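Local coordinates for arginase 1, mitochondrial (Arabidopsis thaliana, PDB 6VSU), which hydrolyses L-arginine to urea and L-ornithine with two manganese ions per subunit and also converts agmatine to putrescine, at residues R202-E207 with Q219-T224; V244-D249 with N276-L281; A288-F293 with R313-K318. All coordinates share one frame; numbering follows the deposited sequence.

In the fold
All three contacts lie against one parallel beta sheet, in a row that follows the chain. Interaction 1 is at its margin, its centre about 21 Å from that of the chain, yet buried, with a second subunit alongside; its isoleucine and arginine lean on polar side chains and a methionine. Interactions 2 and 3 are core contacts, their centres about 9 Å apart, on neighbouring strands 244-249 and 285-291, and both are made of aliphatic side chains alone. They meet: Asp289 of interaction 3 takes hydroxyls of Tyr245 and Ser247 from interaction 2. Metal sites stand at the ends of both strands, manganese beside Asp249 and sodium beside Glu292, while interaction 1 contains the ornithine-binding Ser203.

Interaction 1: R202-E207 with Q219-T224; sequences RSINQE and QYEMRT
In the beta-alpha-beta unit of strand 193-201, helix 206-215 and strand 218-221, Arg202 and Ile204 leave the first strand and lean on Gln219 and Glu221 of the last, an outermost strand within this chain, and on Met222 in the 3-10 turn that follows. Ile204 uses two branches. With CG1 anti to the backbone N (chi1 -180°), its CD1 reaches the carboxamide of Gln219, 3.6 Å from Gln219 OE1 and 3.8 Å from Gln219 NE2; Gln219 NE2 itself donates to Gln198 OE1. The other branch, Ile204 CG2, meets Glu221 OE1 at 4.0 Å, the two side chains crossing at about a right angle. Arg202 and Met222 run side by side in the same direction, Arg202 CD 4.1 Å from Met222 CG, and the guanidinium goes on to the backbone carbonyls of Asp251, a manganese ligand, and Glu265. Arg223 grips Glu221 side-on: Arg223 NE reaches Glu221 OE1 at 2.7 Å and Arg223 NH2 reaches Glu221 OE2 at 2.9 Å. Both nitrogens stand above the carboxylate plane, NE by 64°. Arg209 makes a second salt bridge to Glu221 OE2. An alanine in place of Glu221 would probably leave Arg223 and Arg209, which touch, without the shared anion that offsets their charges, and Ile204 CG2 without its neighbour. Glu82 of the second subunit packs on Arg202, Glu221 and Arg223. No hydrogen bond spans the two segments: Ile204 and the Arg202 methylene supply apolar contact, while Arg223 and Arg209 meet the charge of Glu221 and backbone carbonyls the guanidinium of Arg202.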
# COMPACT_ATOMS: atom_id res chain seq x y z
N ARG E 202 1.68 19.46 20.50
CA ARG E 202 2.68 20.03 19.57
C ARG E 202 2.00 20.75 18.41
O ARG E 202 2.69 21.10 17.44
CB ARG E 202 3.61 18.91 19.11
CG ARG E 202 2.86 17.67 18.66
CD ARG E 202 3.80 16.55 18.40
NE ARG E 202 3.19 15.46 17.71
CZ ARG E 202 2.49 14.47 18.25
NH1 ARG E 202 2.21 14.46 19.53
NH2 ARG E 202 2.05 13.49 17.47
N SER E 203 0.69 20.94 18.48
CA SER E 203 -0.09 21.73 17.52
C SER E 203 -1.05 22.59 18.34
O SER E 203 -2.09 22.09 18.82
CB SER E 203 -0.81 20.85 16.50
OG SER E 203 -1.65 21.64 15.65
N ILE E 204 -0.69 23.85 18.53
CA ILE E 204 -1.48 24.77 19.37
C ILE E 204 -1.21 26.19 18.89
O ILE E 204 -0.08 26.48 18.38
CB ILE E 204 -1.12 24.54 20.86
CG1 ILE E 204 -1.91 25.46 21.79
CG2 ILE E 204 0.37 24.69 21.11
CD1 ILE E 204 -1.82 25.03 23.22
N ASN E 205 -2.22 27.02 18.99
CA ASN E 205 -2.09 28.43 18.55
C ASN E 205 -2.44 29.34 19.72
O ASN E 205 -2.74 28.81 20.79
CB ASN E 205 -2.94 28.68 17.32
CG ASN E 205 -4.42 28.50 17.50
OD1 ASN E 205 -4.94 28.15 18.57
ND2 ASN E 205 -5.15 28.80 16.46
N GLN E 206 -2.47 30.64 19.50
CA GLN E 206 -2.71 31.62 20.57
C GLN E 206 -4.07 31.31 21.21
O GLN E 206 -4.06 31.24 22.47
CB GLN E 206 -2.58 33.07 20.14
CG GLN E 206 -2.25 34.00 21.32
CD GLN E 206 -1.20 33.50 22.31
OE1 GLN E 206 -0.09 33.06 21.97
NE2 GLN E 206 -1.55 33.51 23.59
N GLU E 207 -5.13 31.06 20.42
CA GLU E 207 -6.46 30.70 20.98
C GLU E 207 -6.31 29.50 21.94
O GLU E 207 -6.84 29.55 23.02
CB GLU E 207 -7.56 30.46 19.93
CG GLU E 207 -8.94 30.20 20.58
CD GLU E 207 -10.23 29.94 19.79
OE1 GLU E 207 -10.24 30.20 18.56
OE2 GLU E 207 -11.26 29.51 20.44
N GLN E 219 -0.57 22.54 30.47
CA GLN E 219 -0.28 22.13 29.08
C GLN E 219 1.19 21.74 29.02
O GLN E 219 2.02 22.61 29.23
CB GLN E 219 -0.62 23.23 28.07
CG GLN E 219 -2.12 23.36 27.90
CD GLN E 219 -2.59 24.43 26.94
OE1 GLN E 219 -1.93 25.46 26.80
NE2 GLN E 219 -3.76 24.22 26.34
N TYR E 220 1.52 20.50 28.70
CA TYR E 220 2.92 20.05 28.50
C TYR E 220 3.11 19.92 26.99
O TYR E 220 2.45 19.11 26.39
CB TYR E 220 3.21 18.78 29.30
CG TYR E 220 3.13 19.01 30.78
CD1 TYR E 220 4.22 19.50 31.46
CD2 TYR E 220 1.94 18.92 31.48
CE1 TYR E 220 4.16 19.84 32.80
CE2 TYR E 220 1.87 19.21 32.83
CZ TYR E 220 2.98 19.66 33.49
OH TYR E 220 2.96 20.00 34.82
N GLU E 221 3.97 20.74 26.42
CA GLU E 221 4.34 20.72 24.99
C GLU E 221 5.60 19.87 24.76
O GLU E 221 6.46 19.84 25.61
CB GLU E 221 4.56 22.15 24.53
CG GLU E 221 3.30 22.99 24.63
CD GLU E 221 3.50 24.40 24.12
OE1 GLU E 221 3.93 24.60 22.97
OE2 GLU E 221 3.29 25.32 24.89
N MET E 222 5.64 19.16 23.63
CA MET E 222 6.76 18.25 23.30
C MET E 222 8.08 19.02 23.21
O MET E 222 9.11 18.42 23.49
CB MET E 222 6.49 17.47 22.01
CG MET E 222 5.43 16.45 22.16
SD MET E 222 5.81 15.16 23.35
CE MET E 222 7.41 14.62 22.76
N ARG E 223 8.08 20.30 22.87
CA ARG E 223 9.31 21.10 22.89
C ARG E 223 9.97 21.15 24.28
O ARG E 223 11.09 21.62 24.30
CB ARG E 223 9.04 22.50 22.35
CG ARG E 223 8.00 23.31 23.09
CD ARG E 223 7.63 24.56 22.31
NE ARG E 223 6.59 25.29 23.01
CZ ARG E 223 6.81 26.16 24.02
NH1 ARG E 223 8.03 26.40 24.43
NH2 ARG E 223 5.80 26.74 24.67
N THR E 224 9.31 20.81 25.40
CA THR E 224 9.93 20.81 26.74
C THR E 224 9.88 19.39 27.32
O THR E 224 10.15 19.21 28.52
CB THR E 224 9.28 21.84 27.68
OG1 THR E 224 7.92 21.46 27.99
CG2 THR E 224 9.38 23.23 27.09

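Interaction 2: V244-D249 with N276-L281; sequences VYISID and NILHNL. With MN (manganese (II) ion), chain B.
Leu278 and Leu281 of segment 276-281 are the two leucines that meet strand 244-249, on Ile246 and Ile248. At the start of the segment, Asn276 O takes the side chain of Asn280 one turn on: Asn280 ND2 comes in at 2.8 Å on a lone pair in the carbonyl plane. Ile277 is turned to Leu161 of strand 158-163. Leu278 follows with CG beside its backbone N (chi1 -58°), and its fork reaches the strand by both methyls. Leu278 CD1 and Ile248 CD1 meet tip to tip at 3.9 Å, while Leu278 CD2 lies more loosely, 4.2 Å from Ile246 CG2. His279 points elsewhere, its NE2 hydrogen-bonded to Glu314. Leu281, the first residue to leave helical geometry, sends CG anti to the backbone N (chi1 168°), and its CD2 meets Ile246 CD1 end on at 3.7 Å. Ile246 is therefore held at two points, CG2 near Leu278 CD2 and CD1 against Leu281, in a purely apolar contact. Alternation along the strand turns Asp249 away from the helix, and at the C-terminal end of the strand Asp249 OD2 binds manganese at 2.3 Å; a water is bound at 2.2 Å from the manganese, and Asp251, Asp164 and His166 are further ligands. Lys318 of helix 303-319 donates to the carbonyls of Leu278 and Leu281. That helix also packs on Ile248 through Leu311, so helices 271-280 and 303-319 share one face of strand 244-249, while Tyr245 on the other face packs on helix 143-154; strands 158-163 and 285-291 flank strand 244-249 in the sheet.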
# COMPACT_ATOMS: atom_id res chain seq x y z
N VAL E 244 -9.73 9.71 38.65
CA VAL E 244 -8.99 10.20 37.48
C VAL E 244 -9.61 9.65 36.20
O VAL E 244 -9.93 8.44 36.14
CB VAL E 244 -7.53 9.82 37.60
CG1 VAL E 244 -6.80 10.34 36.38
CG2 VAL E 244 -6.90 10.28 38.91
N TYR E 245 -9.72 10.53 35.21
CA TYR E 245 -10.19 10.15 33.86
C TYR E 245 -9.00 10.28 32.91
O TYR E 245 -8.37 11.34 32.93
CB TYR E 245 -11.40 10.99 33.44
CG TYR E 245 -12.00 10.53 32.14
CD1 TYR E 245 -11.50 10.98 30.92
CD2 TYR E 245 -13.05 9.61 32.10
CE1 TYR E 245 -11.99 10.51 29.71
CE2 TYR E 245 -13.58 9.16 30.90
CZ TYR E 245 -13.04 9.60 29.70
OH TYR E 245 -13.56 9.23 28.48
N ILE E 246 -8.74 9.27 32.08
CA ILE E 246 -7.63 9.35 31.10
C ILE E 246 -8.21 9.38 29.69
O ILE E 246 -8.86 8.39 29.29
CB ILE E 246 -6.66 8.19 31.32
CG1 ILE E 246 -6.16 8.14 32.76
CG2 ILE E 246 -5.52 8.29 30.31
CD1 ILE E 246 -5.25 6.94 33.08
N SER E 247 -7.91 10.41 28.92
CA SER E 247 -8.33 10.49 27.50
C SER E 247 -7.07 10.40 26.63
O SER E 247 -6.18 11.28 26.73
CB SER E 247 -9.11 11.75 27.21
OG SER E 247 -9.42 11.85 25.82
N ILE E 248 -7.01 9.37 25.78
CA ILE E 248 -5.85 9.20 24.87
C ILE E 248 -6.34 9.43 23.47
O ILE E 248 -7.07 8.57 22.95
CB ILE E 248 -5.20 7.82 25.05
CG1 ILE E 248 -4.96 7.54 26.54
CG2 ILE E 248 -3.93 7.80 24.23
CD1 ILE E 248 -4.02 6.38 26.81
N ASP E 249 -5.86 10.47 22.85
CA ASP E 249 -5.93 10.58 21.37
C ASP E 249 -4.70 9.86 20.86
O ASP E 249 -3.62 10.12 21.33
CB ASP E 249 -5.98 12.03 20.96
CG ASP E 249 -6.03 12.35 19.48
OD1 ASP E 249 -5.58 11.53 18.64
OD2 ASP E 249 -6.52 13.45 19.18
N ASN E 276 5.19 4.34 29.76
CA ASN E 276 5.95 4.81 30.94
C ASN E 276 5.06 5.73 31.78
O ASN E 276 5.07 5.59 33.01
CB ASN E 276 7.29 5.44 30.61
CG ASN E 276 8.34 4.45 30.13
OD1 ASN E 276 8.17 3.22 30.18
ND2 ASN E 276 9.45 4.99 29.63
N ILE E 277 4.31 6.62 31.15
CA ILE E 277 3.38 7.54 31.86
C ILE E 277 2.22 6.76 32.51
O ILE E 277 1.98 6.93 33.75
CB ILE E 277 2.90 8.60 30.87
CG1 ILE E 277 4.07 9.43 30.33
CG2 ILE E 277 1.83 9.46 31.50
CD1 ILE E 277 3.70 10.34 29.23
N LEU E 278 1.52 5.91 31.76
CA LEU E 278 0.36 5.15 32.30
C LEU E 278 0.77 4.22 33.42
O LEU E 278 0.11 4.20 34.47
CB LEU E 278 -0.34 4.35 31.21
CG LEU E 278 -0.87 5.17 30.05
CD1 LEU E 278 -1.55 4.24 29.01
CD2 LEU E 278 -1.84 6.22 30.55
N HIS E 279 1.80 3.43 33.22
CA HIS E 279 2.21 2.41 34.22
C HIS E 279 2.57 3.13 35.52
O HIS E 279 2.34 2.56 36.57
CB HIS E 279 3.39 1.55 33.72
CG HIS E 279 3.00 0.53 32.68
ND1 HIS E 279 3.91 -0.15 31.91
CD2 HIS E 279 1.79 0.10 32.28
CE1 HIS E 279 3.28 -0.97 31.12
NE2 HIS E 279 1.98 -0.83 31.33
N ASN E 280 3.19 4.31 35.47
CA ASN E 280 3.76 4.93 36.70
C ASN E 280 2.77 5.89 37.32
O ASN E 280 3.03 6.32 38.42
CB ASN E 280 5.11 5.57 36.37
CG ASN E 280 6.13 4.49 36.11
OD1 ASN E 280 6.37 3.68 36.98
ND2 ASN E 280 6.68 4.42 34.92
N LEU E 281 1.69 6.22 36.61
CA LEU E 281 0.65 7.12 37.14
C LEU E 281 0.04 6.51 38.40
O LEU E 281 -0.37 5.37 38.37
CB LEU E 281 -0.40 7.39 36.08
CG LEU E 281 -1.69 8.08 36.53
CD1 LEU E 281 -1.36 9.47 37.02
CD2 LEU E 281 -2.69 8.17 35.40
MN MN B . -5.21 15.16 18.46
O HOH W 1 -6.87 16.51 18.77

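Interaction 3: A288-F293 with R313-K318; sequences ADVVEF and RELAAK. With NA (sodium ion), chain C.
Leu315 of helix 303-319 comes down on Ala288 and Val290 of strand 285-291 and makes the whole contact with one side chain. Its CB leaves the helix toward the strand yet stays 4.8 Å from Ala288 CB. CG, anti to its own carbonyl carbon (chi1 -80°), serves as the branch point that carries both methyls to the sheet. Leu315 CD1 does the touching: it lies 3.7 Å from Val290 CG2 and 4.0 Å from Ala288 CB, meeting both of these residues, which are two apart in the strand. The side chains of Val290 and Leu315 cross obliquely. Leu315 CD1 also lies 4.0 Å from Ile248 CD1 of the adjoining strand, and Leu315 CD2 is 4.0 Å from Ile246 CD1, so both methyls bridge strands 244-249 and 285-291. This is the interior of the arginase alpha/beta fold, a parallel sheet flanked by helices, with helix 303-319 following strand 285-291 in the chain. Strand 288-291 and helix 313-318 run antiparallel at 178°, their axes 9.8 Å apart. Between the two apolar residues, Asp289 points away from the helix, and its carboxylate takes hydrogen bonds with the hydroxyls of Tyr245, Ser247 and Ser143, buried polar partners that fix its rotation. Beyond the strand the chain turns at Glu292, where a positive phi of 72° breaks the extended run. Glu292 OE1 binds sodium at 2.8 Å alongside a water, Leu58 O and Ser262. The other oxygen, OE2, hydrogen-bonds with His180 ND1 and the backbone N of His140, a manganese ligand. Glu292 is also thought to bind substrate. Phe293 next packs on helix 64-72, against Ala64, Arg67 and Ile68.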
# COMPACT_ATOMS: atom_id res chain seq x y z
N ALA E 288 -11.88 6.00 31.14
CA ALA E 288 -10.87 6.34 30.13
C ALA E 288 -11.51 6.31 28.74
O ALA E 288 -12.57 5.74 28.56
CB ALA E 288 -9.69 5.39 30.25
N ASP E 289 -10.82 6.90 27.77
CA ASP E 289 -11.21 6.74 26.36
C ASP E 289 -9.95 6.56 25.52
O ASP E 289 -8.85 7.03 25.92
CB ASP E 289 -12.18 7.82 25.91
CG ASP E 289 -11.65 9.23 25.93
OD1 ASP E 289 -10.58 9.46 25.33
OD2 ASP E 289 -12.39 10.14 26.46
N VAL E 290 -10.13 5.92 24.37
CA VAL E 290 -9.10 5.87 23.29
C VAL E 290 -9.76 6.29 21.99
O VAL E 290 -10.68 5.58 21.54
CB VAL E 290 -8.48 4.48 23.18
CG1 VAL E 290 -7.49 4.45 22.02
CG2 VAL E 290 -7.81 4.12 24.48
N VAL E 291 -9.35 7.43 21.45
CA VAL E 291 -10.11 8.12 20.37
C VAL E 291 -9.14 8.44 19.22
O VAL E 291 -7.90 8.37 19.40
CB VAL E 291 -10.74 9.42 20.90
CG1 VAL E 291 -11.72 9.16 22.03
CG2 VAL E 291 -9.72 10.43 21.37
N GLU E 292 -9.73 8.76 18.08
CA GLU E 292 -9.08 9.35 16.88
C GLU E 292 -8.22 8.31 16.17
O GLU E 292 -7.45 8.72 15.27
CB GLU E 292 -8.32 10.61 17.28
CG GLU E 292 -9.30 11.72 17.68
CD GLU E 292 -10.07 12.40 16.56
OE1 GLU E 292 -9.68 12.15 15.37
OE2 GLU E 292 -11.01 13.24 16.87
N PHE E 293 -8.35 7.01 16.48
CA PHE E 293 -7.78 5.98 15.59
C PHE E 293 -8.63 5.99 14.32
O PHE E 293 -9.84 5.93 14.43
CB PHE E 293 -7.78 4.62 16.26
CG PHE E 293 -7.70 3.45 15.32
CD1 PHE E 293 -6.81 3.47 14.24
CD2 PHE E 293 -8.43 2.31 15.55
CE1 PHE E 293 -6.76 2.40 13.37
CE2 PHE E 293 -8.34 1.22 14.70
CZ PHE E 293 -7.52 1.28 13.60
N ARG E 313 -5.82 -2.29 26.25
CA ARG E 313 -5.49 -3.42 27.14
C ARG E 313 -4.76 -2.90 28.41
O ARG E 313 -5.07 -3.39 29.52
CB ARG E 313 -4.64 -4.44 26.37
CG ARG E 313 -5.36 -5.22 25.28
CD ARG E 313 -4.35 -5.88 24.36
NE ARG E 313 -3.38 -6.74 25.03
CZ ARG E 313 -3.23 -8.02 24.83
NH1 ARG E 313 -3.92 -8.68 23.92
NH2 ARG E 313 -2.32 -8.64 25.54
N GLU E 314 -3.78 -2.02 28.22
CA GLU E 314 -2.99 -1.47 29.35
C GLU E 314 -3.90 -0.64 30.26
O GLU E 314 -3.77 -0.77 31.46
CB GLU E 314 -1.74 -0.76 28.81
CG GLU E 314 -0.75 -1.72 28.17
CD GLU E 314 -0.28 -2.84 29.08
OE1 GLU E 314 0.17 -2.55 30.18
OE2 GLU E 314 -0.39 -4.00 28.68
N LEU E 315 -4.82 0.13 29.69
CA LEU E 315 -5.77 0.92 30.49
C LEU E 315 -6.65 -0.04 31.29
O LEU E 315 -7.04 0.26 32.46
CB LEU E 315 -6.61 1.81 29.59
CG LEU E 315 -5.93 3.09 29.11
CD1 LEU E 315 -6.78 3.78 28.03
CD2 LEU E 315 -5.66 4.09 30.26
N ALA E 316 -7.09 -1.11 30.65
CA ALA E 316 -7.98 -2.07 31.30
C ALA E 316 -7.23 -2.60 32.53
O ALA E 316 -7.86 -2.77 33.54
CB ALA E 316 -8.37 -3.18 30.35
N ALA E 317 -5.94 -2.91 32.39
CA ALA E 317 -5.15 -3.52 33.49
C ALA E 317 -5.08 -2.53 34.66
O ALA E 317 -5.00 -2.97 35.80
CB ALA E 317 -3.78 -3.92 33.01
N LYS E 318 -5.15 -1.24 34.35
CA LYS E 318 -5.06 -0.17 35.35
C LYS E 318 -6.43 0.12 35.99
O LYS E 318 -6.49 0.49 37.20
CB LYS E 318 -4.52 1.06 34.65
CG LYS E 318 -4.18 2.19 35.59
CD LYS E 318 -3.22 3.17 34.98
CE LYS E 318 -2.62 4.08 36.04
NZ LYS E 318 -1.47 3.41 36.65
NA NA C . -10.76 12.74 12.91
O HOH W 2 -10.41 15.09 11.33